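Local coordinates for protein arabinofuranosidase (Bifidobacterium longum, PDB 2Y2W) that hydrolyses terminal alpha-L-arabinofuranosyl bonds in arabinan and arabinoxylan, as a family 51 glycoside hydrolase that takes part in breaking down plant cell walls, at residues D[268-278]-D[323-334]; D[106-117]-D[160-171]. All coordinates share one frame; numbering follows the deposited sequence.

Contact 1 (D[268-278]-D[323-334]); sequences KTVLTKAYENL and QAREANNGTKDI
Tyr275 extends its ring toward 323-334 with CG trans to the backbone N (chi1 168°), and Lys332, its CG likewise trans but its chain bent at chi3 (82°), runs past it in the opposite direction. The ring is thereby clamped: CE of Lys332 lies over one face, with NZ 4.4 Å from the ring centroid and almost on its normal, a cation-pi contact, while CA of Arg325 covers the opposite face. At the ring edge, Tyr275 OH donates a hydrogen bond to Lys332 O (2.5 Å), on a lone pair in the carbonyl plane. Lys332 NZ bonds in turn to Tyr275 O (2.9 Å) and Leu278 O (2.8 Å), two backbone oxygens on the way to strand 280-287. The amide of Asn328 lies nearly parallel to the tyrosine ring and joins the two helices: its ND2 gives an almost straight bond to Thr272 O (2.8 Å) and a second to Ala324 O of its own helix end. Nearer the start of 323-334, Ala324 CB packs 3.7 Å from Leu271 CB, where the axes of helical segments 268-274 and 323-327 approach to 8.3 Å and cross at -35°. Ile334 CD1 packs against Tyr275 CD1 (3.7 Å), and Leu271 and Ile334 also touch Val281 of barrel strand 280-287. The lysine ammonium thus meets both carbonyl oxygens and an aromatic face, an environment that would be expected to favour its charged form.

Contact 2 (D[106-117]-D[160-171]); sequences TCVRYPGGNFVS and GTEIMLAVNMGT
Strands 107-110 and 162-167 run parallel, their axes approaching to 4.7 Å, and a ladder from Glu162 N to Thr106 O (2.9 Å) through to Ala166 N to Tyr110 O (2.8 Å) ties them together. On one face of the sheet, Met164 SD lies at the edge of the Arg109 guanidinium, near its plane, and 3.7 Å from Arg109 CD; Met164 CB meets Cys107 SG. Arg109 extends its chain with CG trans to the backbone N (chi1 -172°), which carries the guanidinium to Glu340, the probable nucleophile, in a salt bridge through NH1, and to Asn214 through NH2. These are the second and third strands of the (beta/alpha)8 barrel of a clan GH-A type hydrolase, and the salt bridge is consistent with Arg109 holding the catalytic carboxylate. On the other face, Leu165 CD1 sits at the edge of the Tyr110 ring, 4.1 Å from CD2, and Tyr110 stacks on Phe152 of helix 149-159. After strand 107-110 a cis peptide precedes Pro111, and Gly112 O comes 3.2 Å from Ala166 CB of the neighbouring strand. Ser117 O accepts a bond from Thr171 N (2.9 Å), while Asn168 ND2 bonds to Thr171 OG1 (2.8 Å) and to Tyr119 O.

Overall arrangement
Both contacts belong to the eight-stranded parallel barrel, but to different layers of it. Contact 2 comes first along the chain and pairs neighbouring barrel strands, 107-110 and 162-167, its centre about 12 Å from that of the chain; contact 1 follows in series and packs two outer helices, 265-274 and 307-327, with the turns that lead from them to strands 280-287 and 335-341. The contact centres lie about 24 Å apart, and their nearest atoms about 10 Å, without touching. Strand 335-341 relates the two: contact 1 includes the approach to its start, whereas Glu340, near its end, meets Arg109 of contact 2 in the predicted active site, from which contact 1 is remote.

Contact 1 (D[268-278]-D[323-334])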
loop_
_atom_site.group_PDB
_atom_site.type_symbol
_atom_site.label_atom_id
_atom_site.label_comp_id
_atom_site.label_asym_id
_atom_site.label_seq_id
_atom_site.Cartn_x
_atom_site.Cartn_y
_atom_site.Cartn_z
ATOM N N LYS D 268 15.016 15.183 8.175
ATOM C CA LYS D 268 16.290 14.612 7.751
ATOM C C LYS D 268 16.096 13.331 6.943
ATOM O O LYS D 268 16.612 13.215 5.834
ATOM C CB LYS D 268 17.199 14.355 8.953
ATOM C CG LYS D 268 18.677 14.263 8.599
ATOM C CD LYS D 268 19.579 14.482 9.813
ATOM C CE LYS D 268 19.566 15.937 10.292
ATOM N NZ LYS D 268 18.429 16.240 11.212
ATOM N N THR D 269 15.337 12.388 7.498
ATOM C CA THR D 269 15.093 11.098 6.853
ATOM C C THR D 269 14.333 11.259 5.533
ATOM O O THR D 269 14.735 10.702 4.507
ATOM C CB THR D 269 14.324 10.138 7.788
ATOM O OG1 THR D 269 14.974 10.089 9.063
ATOM C CG2 THR D 269 14.270 8.730 7.201
ATOM N N VAL D 270 13.251 12.033 5.570
ATOM C CA VAL D 270 12.382 12.235 4.410
ATOM C C VAL D 270 13.102 12.963 3.272
ATOM O O VAL D 270 13.092 12.496 2.128
ATOM C CB VAL D 270 11.063 12.959 4.813
ATOM C CG1 VAL D 270 10.323 13.515 3.593
ATOM C CG2 VAL D 270 10.167 12.016 5.603
ATOM N N LEU D 271 13.739 14.087 3.591
ATOM C CA LEU D 271 14.410 14.900 2.576
ATOM C C LEU D 271 15.656 14.234 1.990
ATOM O O LEU D 271 15.937 14.406 0.811
ATOM C CB LEU D 271 14.734 16.306 3.104
ATOM C CG LEU D 271 13.563 17.195 3.552
ATOM C CD1 LEU D 271 14.076 18.499 4.145
ATOM C CD2 LEU D 271 12.571 17.470 2.423
ATOM N N THR D 272 16.386 13.471 2.801
ATOM C CA THR D 272 17.586 12.769 2.328
ATOM C C THR D 272 17.265 11.800 1.187
ATOM O O THR D 272 17.981 11.759 0.185
ATOM C CB THR D 272 18.317 12.021 3.481
ATOM O OG1 THR D 272 18.751 12.968 4.465
ATOM C CG2 THR D 272 19.533 11.256 2.967
ATOM N N LYS D 273 16.183 11.040 1.338
ATOM C CA LYS D 273 15.790 10.051 0.338
ATOM C C LYS D 273 15.171 10.687 -0.906
ATOM O O LYS D 273 15.535 10.337 -2.030
ATOM C CB LYS D 273 14.835 9.015 0.942
ATOM C CG LYS D 273 14.654 7.768 0.085
ATOM C CD LYS D 273 14.061 6.624 0.887
ATOM C CE LYS D 273 13.975 5.353 0.055
ATOM N NZ LYS D 273 13.445 4.206 0.848
ATOM N N ALA D 274 14.252 11.625 -0.702
ATOM C CA ALA D 274 13.472 12.187 -1.804
ATOM C C ALA D 274 14.040 13.497 -2.359
ATOM O O ALA D 274 13.375 14.177 -3.145
ATOM C CB ALA D 274 12.025 12.367 -1.377
ATOM N N TYR D 275 15.270 13.828 -1.965
ATOM C CA TYR D 275 15.896 15.114 -2.302
ATOM C C TYR D 275 15.733 15.560 -3.756
ATOM O O TYR D 275 15.234 16.657 -4.015
ATOM C CB TYR D 275 17.383 15.127 -1.903
ATOM C CG TYR D 275 18.152 16.302 -2.473
ATOM C CD1 TYR D 275 17.973 17.590 -1.971
ATOM C CD2 TYR D 275 19.049 16.123 -3.526
ATOM C CE1 TYR D 275 18.670 18.669 -2.502
ATOM C CE2 TYR D 275 19.747 17.193 -4.065
ATOM C CZ TYR D 275 19.555 18.462 -3.550
ATOM O OH TYR D 275 20.254 19.518 -4.082
ATOM N N GLU D 276 16.154 14.709 -4.688
ATOM C CA GLU D 276 16.229 15.069 -6.109
ATOM C C GLU D 276 14.961 15.673 -6.718
ATOM O O GLU D 276 15.045 16.608 -7.516
ATOM C CB GLU D 276 16.711 13.881 -6.954
ATOM C CG GLU D 276 18.215 13.903 -7.266
ATOM C CD GLU D 276 18.650 15.114 -8.107
ATOM O OE1 GLU D 276 17.811 15.691 -8.841
ATOM O OE2 GLU D 276 19.842 15.488 -8.034
ATOM N N ASN D 277 13.797 15.148 -6.337
ATOM C CA ASN D 277 12.532 15.580 -6.936
ATOM C C ASN D 277 11.693 16.490 -6.042
ATOM O O ASN D 277 10.532 16.781 -6.346
ATOM C CB ASN D 277 11.720 14.365 -7.388
ATOM C CG ASN D 277 12.481 13.491 -8.361
ATOM O OD1 ASN D 277 12.793 12.341 -8.061
ATOM N ND2 ASN D 277 12.797 14.036 -9.529
ATOM N N LEU D 278 12.291 16.940 -4.942
ATOM C CA LEU D 278 11.624 17.856 -4.027
ATOM C C LEU D 278 12.155 19.273 -4.176
ATOM O O LEU D 278 13.305 19.484 -4.572
ATOM C CB LEU D 278 11.765 17.388 -2.574
ATOM C CG LEU D 278 10.952 16.165 -2.138
ATOM C CD1 LEU D 278 11.338 15.775 -0.726
ATOM C CD2 LEU D 278 9.448 16.413 -2.244
ATOM N N GLN D 323 21.498 19.261 5.462
ATOM C CA GLN D 323 22.165 17.964 5.582
ATOM C C GLN D 323 21.682 16.952 4.550
ATOM O O GLN D 323 22.410 16.019 4.205
ATOM C CB GLN D 323 22.036 17.397 6.999
ATOM C CG GLN D 323 22.959 18.063 8.015
ATOM C CD GLN D 323 23.445 17.104 9.087
ATOM O OE1 GLN D 323 22.650 16.432 9.745
ATOM N NE2 GLN D 323 24.762 17.040 9.272
ATOM N N ALA D 324 20.463 17.153 4.053
ATOM C CA ALA D 324 19.906 16.312 2.996
ATOM C C ALA D 324 20.592 16.581 1.654
ATOM O O ALA D 324 20.901 15.647 0.913
ATOM C CB ALA D 324 18.404 16.519 2.886
ATOM N N ARG D 325 20.830 17.858 1.356
ATOM C CA ARG D 325 21.537 18.262 0.143
ATOM C C ARG D 325 22.967 17.715 0.118
ATOM O O ARG D 325 23.387 17.108 -0.871
ATOM C CB ARG D 325 21.541 19.789 -0.002
ATOM C CG ARG D 325 22.357 20.306 -1.195
ATOM C CD ARG D 325 22.526 21.827 -1.189
ATOM N NE ARG D 325 23.010 22.338 0.092
ATOM C CZ ARG D 325 24.288 22.397 0.455
ATOM N NH1 ARG D 325 25.245 21.975 -0.361
ATOM N NH2 ARG D 325 24.611 22.881 1.649
ATOM N N GLU D 326 23.704 17.923 1.208
ATOM C CA GLU D 326 25.104 17.496 1.289
ATOM C C GLU D 326 25.280 15.976 1.389
ATOM O O GLU D 326 26.337 15.452 1.044
ATOM C CB GLU D 326 25.860 18.241 2.404
ATOM C CG GLU D 326 25.224 18.179 3.788
ATOM C CD GLU D 326 25.497 19.424 4.640
ATOM O OE1 GLU D 326 25.980 20.446 4.099
ATOM O OE2 GLU D 326 25.217 19.379 5.860
ATOM N N ALA D 327 24.241 15.279 1.846
ATOM C CA ALA D 327 24.211 13.813 1.827
ATOM C C ALA D 327 24.062 13.278 0.405
ATOM O O ALA D 327 24.513 12.169 0.102
ATOM C CB ALA D 327 23.090 13.290 2.706
ATOM N N ASN D 328 23.421 14.069 -0.455
ATOM C CA ASN D 328 23.232 13.726 -1.864
ATOM C C ASN D 328 24.179 14.481 -2.804
ATOM O O ASN D 328 23.976 14.484 -4.024
ATOM C CB ASN D 328 21.781 13.992 -2.278
ATOM C CG ASN D 328 20.816 12.965 -1.725
ATOM O OD1 ASN D 328 20.760 11.828 -2.197
ATOM N ND2 ASN D 328 20.039 13.362 -0.725
ATOM N N ASN D 329 25.206 15.115 -2.233
ATOM C CA ASN D 329 26.125 15.986 -2.980
ATOM C C ASN D 329 25.384 16.913 -3.945
ATOM O O ASN D 329 25.852 17.187 -5.053
ATOM C CB ASN D 329 27.186 15.162 -3.726
ATOM C CG ASN D 329 28.170 14.484 -2.789
ATOM O OD1 ASN D 329 28.689 15.095 -1.853
ATOM N ND2 ASN D 329 28.444 13.211 -3.050
ATOM N N GLY D 330 24.223 17.389 -3.505
ATOM C CA GLY D 330 23.330 18.175 -4.346
ATOM C C GLY D 330 23.809 19.589 -4.580
ATOM O O GLY D 330 24.646 20.105 -3.836
ATOM N N THR D 331 23.267 20.211 -5.623
ATOM C CA THR D 331 23.614 21.580 -5.995
ATOM C C THR D 331 22.477 22.535 -5.649
ATOM O O THR D 331 22.667 23.752 -5.587
ATOM C CB THR D 331 23.932 21.688 -7.507
ATOM O OG1 THR D 331 22.756 21.391 -8.274
ATOM C CG2 THR D 331 25.044 20.720 -7.899
ATOM N N LYS D 332 21.299 21.958 -5.413
ATOM C CA LYS D 332 20.061 22.700 -5.193
ATOM C C LYS D 332 19.678 22.749 -3.710
ATOM O O LYS D 332 19.819 21.757 -2.991
ATOM C CB LYS D 332 18.939 22.056 -6.020
ATOM C CG LYS D 332 17.518 22.245 -5.477
ATOM C CD LYS D 332 16.561 21.187 -6.017
ATOM C CE LYS D 332 16.648 19.879 -5.242
ATOM N NZ LYS D 332 15.771 18.832 -5.841
ATOM N N ASP D 333 19.192 23.907 -3.268
ATOM C CA ASP D 333 18.639 24.064 -1.926
ATOM C C ASP D 333 17.153 23.733 -1.887
ATOM O O ASP D 333 16.403 24.093 -2.795
ATOM C CB ASP D 333 18.831 25.498 -1.432
ATOM C CG ASP D 333 20.138 25.700 -0.701
ATOM O OD1 ASP D 333 21.033 24.833 -0.807
ATOM O OD2 ASP D 333 20.266 26.738 -0.016
ATOM N N ILE D 334 16.738 23.046 -0.827
ATOM C CA ILE D 334 15.326 22.860 -0.528
ATOM C C ILE D 334 14.857 24.078 0.259
ATOM O O ILE D 334 15.353 24.343 1.357
ATOM C CB ILE D 334 15.071 21.579 0.315
ATOM C CG1 ILE D 334 15.676 20.328 -0.349
ATOM C CG2 ILE D 334 13.577 21.410 0.628
ATOM C CD1 ILE D 334 15.108 19.971 -1.714
#

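Contact 2 (D[106-117]-D[160-171])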
loop_
_atom_site.group_PDB
_atom_site.type_symbol
_atom_site.label_atom_id
_atom_site.label_comp_id
_atom_site.label_asym_id
_atom_site.label_seq_id
_atom_site.Cartn_x
_atom_site.Cartn_y
_atom_site.Cartn_z
ATOM N N THR D 106 -1.709 35.963 -2.379
ATOM C CA THR D 106 -1.190 35.683 -3.720
ATOM C C THR D 106 -1.362 34.223 -4.129
ATOM O O THR D 106 -1.457 33.910 -5.316
ATOM C CB THR D 106 0.306 36.008 -3.808
ATOM O OG1 THR D 106 1.003 35.288 -2.783
ATOM C CG2 THR D 106 0.553 37.505 -3.643
ATOM N N CYS D 107 -1.377 33.335 -3.139
ATOM C CA CYS D 107 -1.396 31.895 -3.370
ATOM C C CYS D 107 -2.182 31.220 -2.259
ATOM O O CYS D 107 -1.945 31.478 -1.084
ATOM C CB CYS D 107 0.035 31.351 -3.412
ATOM S SG CYS D 107 0.166 29.564 -3.630
ATOM N N VAL D 108 -3.121 30.358 -2.636
ATOM C CA VAL D 108 -4.010 29.720 -1.668
ATOM C C VAL D 108 -3.877 28.199 -1.707
ATOM O O VAL D 108 -3.947 27.584 -2.775
ATOM C CB VAL D 108 -5.493 30.121 -1.890
ATOM C CG1 VAL D 108 -6.371 29.576 -0.770
ATOM C CG2 VAL D 108 -5.641 31.631 -1.982
ATOM N N ARG D 109 -3.686 27.608 -0.531
ATOM C CA ARG D 109 -3.538 26.164 -0.390
ATOM C C ARG D 109 -4.909 25.491 -0.306
ATOM O O ARG D 109 -5.804 25.962 0.405
ATOM C CB ARG D 109 -2.681 25.847 0.837
ATOM C CG ARG D 109 -2.296 24.388 0.996
ATOM C CD ARG D 109 -1.129 24.254 1.951
ATOM N NE ARG D 109 -0.821 22.859 2.249
ATOM C CZ ARG D 109 -1.104 22.259 3.401
ATOM N NH1 ARG D 109 -1.701 22.930 4.379
ATOM N NH2 ARG D 109 -0.783 20.983 3.575
ATOM N N TYR D 110 -5.061 24.390 -1.042
ATOM C CA TYR D 110 -6.348 23.723 -1.232
ATOM C C TYR D 110 -6.111 22.244 -1.546
ATOM O O TYR D 110 -5.123 21.913 -2.205
ATOM C CB TYR D 110 -7.099 24.396 -2.386
ATOM C CG TYR D 110 -8.488 23.855 -2.659
ATOM C CD1 TYR D 110 -9.582 24.261 -1.894
ATOM C CD2 TYR D 110 -8.709 22.945 -3.690
ATOM C CE1 TYR D 110 -10.854 23.765 -2.141
ATOM C CE2 TYR D 110 -9.977 22.444 -3.946
ATOM C CZ TYR D 110 -11.046 22.859 -3.169
ATOM O OH TYR D 110 -12.306 22.364 -3.421
ATOM N N PRO D 111 -7.002 21.343 -1.072
ATOM C CA PRO D 111 -8.154 21.570 -0.198
ATOM C C PRO D 111 -7.902 21.205 1.271
ATOM O O PRO D 111 -8.850 21.143 2.054
ATOM C CB PRO D 111 -9.208 20.635 -0.791
ATOM C CG PRO D 111 -8.414 19.477 -1.332
ATOM C CD PRO D 111 -6.990 19.955 -1.570
ATOM N N GLY D 112 -6.643 20.965 1.633
ATOM C CA GLY D 112 -6.295 20.528 2.984
ATOM C C GLY D 112 -4.799 20.386 3.215
ATOM O O GLY D 112 -4.017 20.482 2.276
ATOM N N GLY D 113 -4.390 20.158 4.463
ATOM C CA GLY D 113 -5.304 20.042 5.599
ATOM C C GLY D 113 -5.745 18.618 5.852
ATOM O O GLY D 113 -5.773 17.799 4.931
ATOM N N ASN D 114 -6.096 18.327 7.102
ATOM C CA ASN D 114 -6.551 16.997 7.514
ATOM C C ASN D 114 -7.628 16.404 6.610
ATOM O O ASN D 114 -7.689 15.185 6.421
ATOM C CB ASN D 114 -7.056 17.030 8.956
ATOM C CG ASN D 114 -5.991 17.461 9.938
ATOM O OD1 ASN D 114 -4.822 17.602 9.583
ATOM N ND2 ASN D 114 -6.392 17.672 11.187
ATOM N N PHE D 115 -8.466 17.280 6.059
ATOM C CA PHE D 115 -9.545 16.906 5.148
ATOM C C PHE D 115 -9.071 16.018 3.998
ATOM O O PHE D 115 -9.713 15.021 3.683
ATOM C CB PHE D 115 -10.238 18.173 4.608
ATOM C CG PHE D 115 -11.218 17.913 3.499
ATOM C CD1 PHE D 115 -12.494 17.431 3.775
ATOM C CD2 PHE D 115 -10.868 18.151 2.175
ATOM C CE1 PHE D 115 -13.409 17.190 2.744
ATOM C CE2 PHE D 115 -11.773 17.912 1.139
ATOM C CZ PHE D 115 -13.045 17.430 1.426
ATOM N N VAL D 116 -7.943 16.385 3.390
ATOM C CA VAL D 116 -7.451 15.752 2.157
ATOM C C VAL D 116 -7.038 14.280 2.323
ATOM O O VAL D 116 -7.074 13.517 1.355
ATOM C CB VAL D 116 -6.304 16.587 1.500
ATOM C CG1 VAL D 116 -4.981 16.394 2.229
ATOM C CG2 VAL D 116 -6.152 16.251 0.023
ATOM N N SER D 117 -6.677 13.890 3.547
ATOM C CA SER D 117 -6.209 12.530 3.837
ATOM C C SER D 117 -7.258 11.424 3.639
ATOM O O SER D 117 -6.907 10.248 3.540
ATOM C CB SER D 117 -5.615 12.458 5.245
ATOM O OG SER D 117 -4.388 13.165 5.300
ATOM N N GLY D 160 -7.448 35.966 -8.638
ATOM C CA GLY D 160 -6.130 36.280 -9.183
ATOM C C GLY D 160 -5.033 35.589 -8.396
ATOM O O GLY D 160 -3.861 35.972 -8.470
ATOM N N THR D 161 -5.417 34.562 -7.642
ATOM C CA THR D 161 -4.488 33.828 -6.789
ATOM C C THR D 161 -4.015 32.545 -7.453
ATOM O O THR D 161 -4.757 31.915 -8.203
ATOM C CB THR D 161 -5.122 33.470 -5.421
ATOM O OG1 THR D 161 -6.411 32.877 -5.627
ATOM C CG2 THR D 161 -5.276 34.707 -4.547
ATOM N N GLU D 162 -2.769 32.176 -7.166
ATOM C CA GLU D 162 -2.188 30.899 -7.563
ATOM C C GLU D 162 -2.766 29.785 -6.684
ATOM O O GLU D 162 -3.157 30.035 -5.541
ATOM C CB GLU D 162 -0.673 30.980 -7.386
ATOM C CG GLU D 162 0.138 29.794 -7.895
ATOM C CD GLU D 162 1.627 29.940 -7.604
ATOM O OE1 GLU D 162 2.047 31.016 -7.118
ATOM O OE2 GLU D 162 2.383 28.977 -7.861
ATOM N N ILE D 163 -2.822 28.566 -7.219
ATOM C CA ILE D 163 -3.314 27.404 -6.468
ATOM C C ILE D 163 -2.169 26.515 -5.992
ATOM O O ILE D 163 -1.271 26.179 -6.763
ATOM C CB ILE D 163 -4.308 26.543 -7.293
ATOM C CG1 ILE D 163 -5.525 27.372 -7.707
ATOM C CG2 ILE D 163 -4.746 25.305 -6.501
ATOM C CD1 ILE D 163 -6.425 26.690 -8.713
ATOM N N MET D 164 -2.216 26.147 -4.715
ATOM C CA MET D 164 -1.295 25.171 -4.148
ATOM C C MET D 164 -2.081 23.897 -3.821
ATOM O O MET D 164 -2.749 23.809 -2.788
ATOM C CB MET D 164 -0.616 25.743 -2.903
ATOM C CG MET D 164 0.638 24.997 -2.479
ATOM S SD MET D 164 1.098 25.340 -0.770
ATOM C CE MET D 164 1.599 27.059 -0.862
ATOM N N LEU D 165 -2.008 22.919 -4.718
ATOM C CA LEU D 165 -2.876 21.747 -4.637
ATOM C C LEU D 165 -2.269 20.613 -3.828
ATOM O O LEU D 165 -1.179 20.134 -4.130
ATOM C CB LEU D 165 -3.270 21.262 -6.037
ATOM C CG LEU D 165 -4.450 20.294 -6.176
ATOM C CD1 LEU D 165 -5.666 20.743 -5.374
ATOM C CD2 LEU D 165 -4.816 20.133 -7.642
ATOM N N ALA D 166 -2.991 20.194 -2.793
ATOM C CA ALA D 166 -2.585 19.075 -1.958
ATOM C C ALA D 166 -3.306 17.808 -2.402
ATOM O O ALA D 166 -4.507 17.837 -2.687
ATOM C CB ALA D 166 -2.879 19.371 -0.505
ATOM N N VAL D 167 -2.567 16.703 -2.467
ATOM C CA VAL D 167 -3.149 15.411 -2.843
ATOM C C VAL D 167 -3.215 14.455 -1.656
ATOM O O VAL D 167 -2.398 14.541 -0.734
ATOM C CB VAL D 167 -2.402 14.736 -4.033
ATOM C CG1 VAL D 167 -2.689 15.471 -5.344
ATOM C CG2 VAL D 167 -0.898 14.644 -3.769
ATOM N N ASN D 168 -4.197 13.557 -1.691
ATOM C CA ASN D 168 -4.377 12.524 -0.674
ATOM C C ASN D 168 -3.177 11.579 -0.626
ATOM O O ASN D 168 -2.794 10.998 -1.643
ATOM C CB ASN D 168 -5.666 11.736 -0.962
ATOM C CG ASN D 168 -6.054 10.777 0.166
ATOM O OD1 ASN D 168 -5.206 10.263 0.893
ATOM N ND2 ASN D 168 -7.349 10.521 0.296
ATOM N N MET D 169 -2.581 11.450 0.555
ATOM C CA MET D 169 -1.563 10.430 0.799
ATOM C C MET D 169 -1.957 9.552 1.986
ATOM O O MET D 169 -1.182 8.704 2.431
ATOM C CB MET D 169 -0.182 11.057 1.010
ATOM C CG MET D 169 0.426 11.692 -0.241
ATOM S SD MET D 169 0.922 10.535 -1.538
ATOM C CE MET D 169 2.239 9.651 -0.700
ATOM N N GLY D 170 -3.176 9.757 2.481
ATOM C CA GLY D 170 -3.732 8.972 3.576
ATOM C C GLY D 170 -4.419 7.703 3.108
ATOM O O GLY D 170 -3.866 6.610 3.247
ATOM N N THR D 171 -5.628 7.846 2.564
ATOM C CA THR D 171 -6.383 6.702 2.039
ATOM C C THR D 171 -5.942 6.351 0.620
ATOM O O THR D 171 -6.113 5.218 0.170
ATOM C CB THR D 171 -7.927 6.928 2.070
ATOM O OG1 THR D 171 -8.281 8.044 1.243
ATOM C CG2 THR D 171 -8.420 7.172 3.487
HETATM O O HOH W 1 -2.696 13.321 3.347
#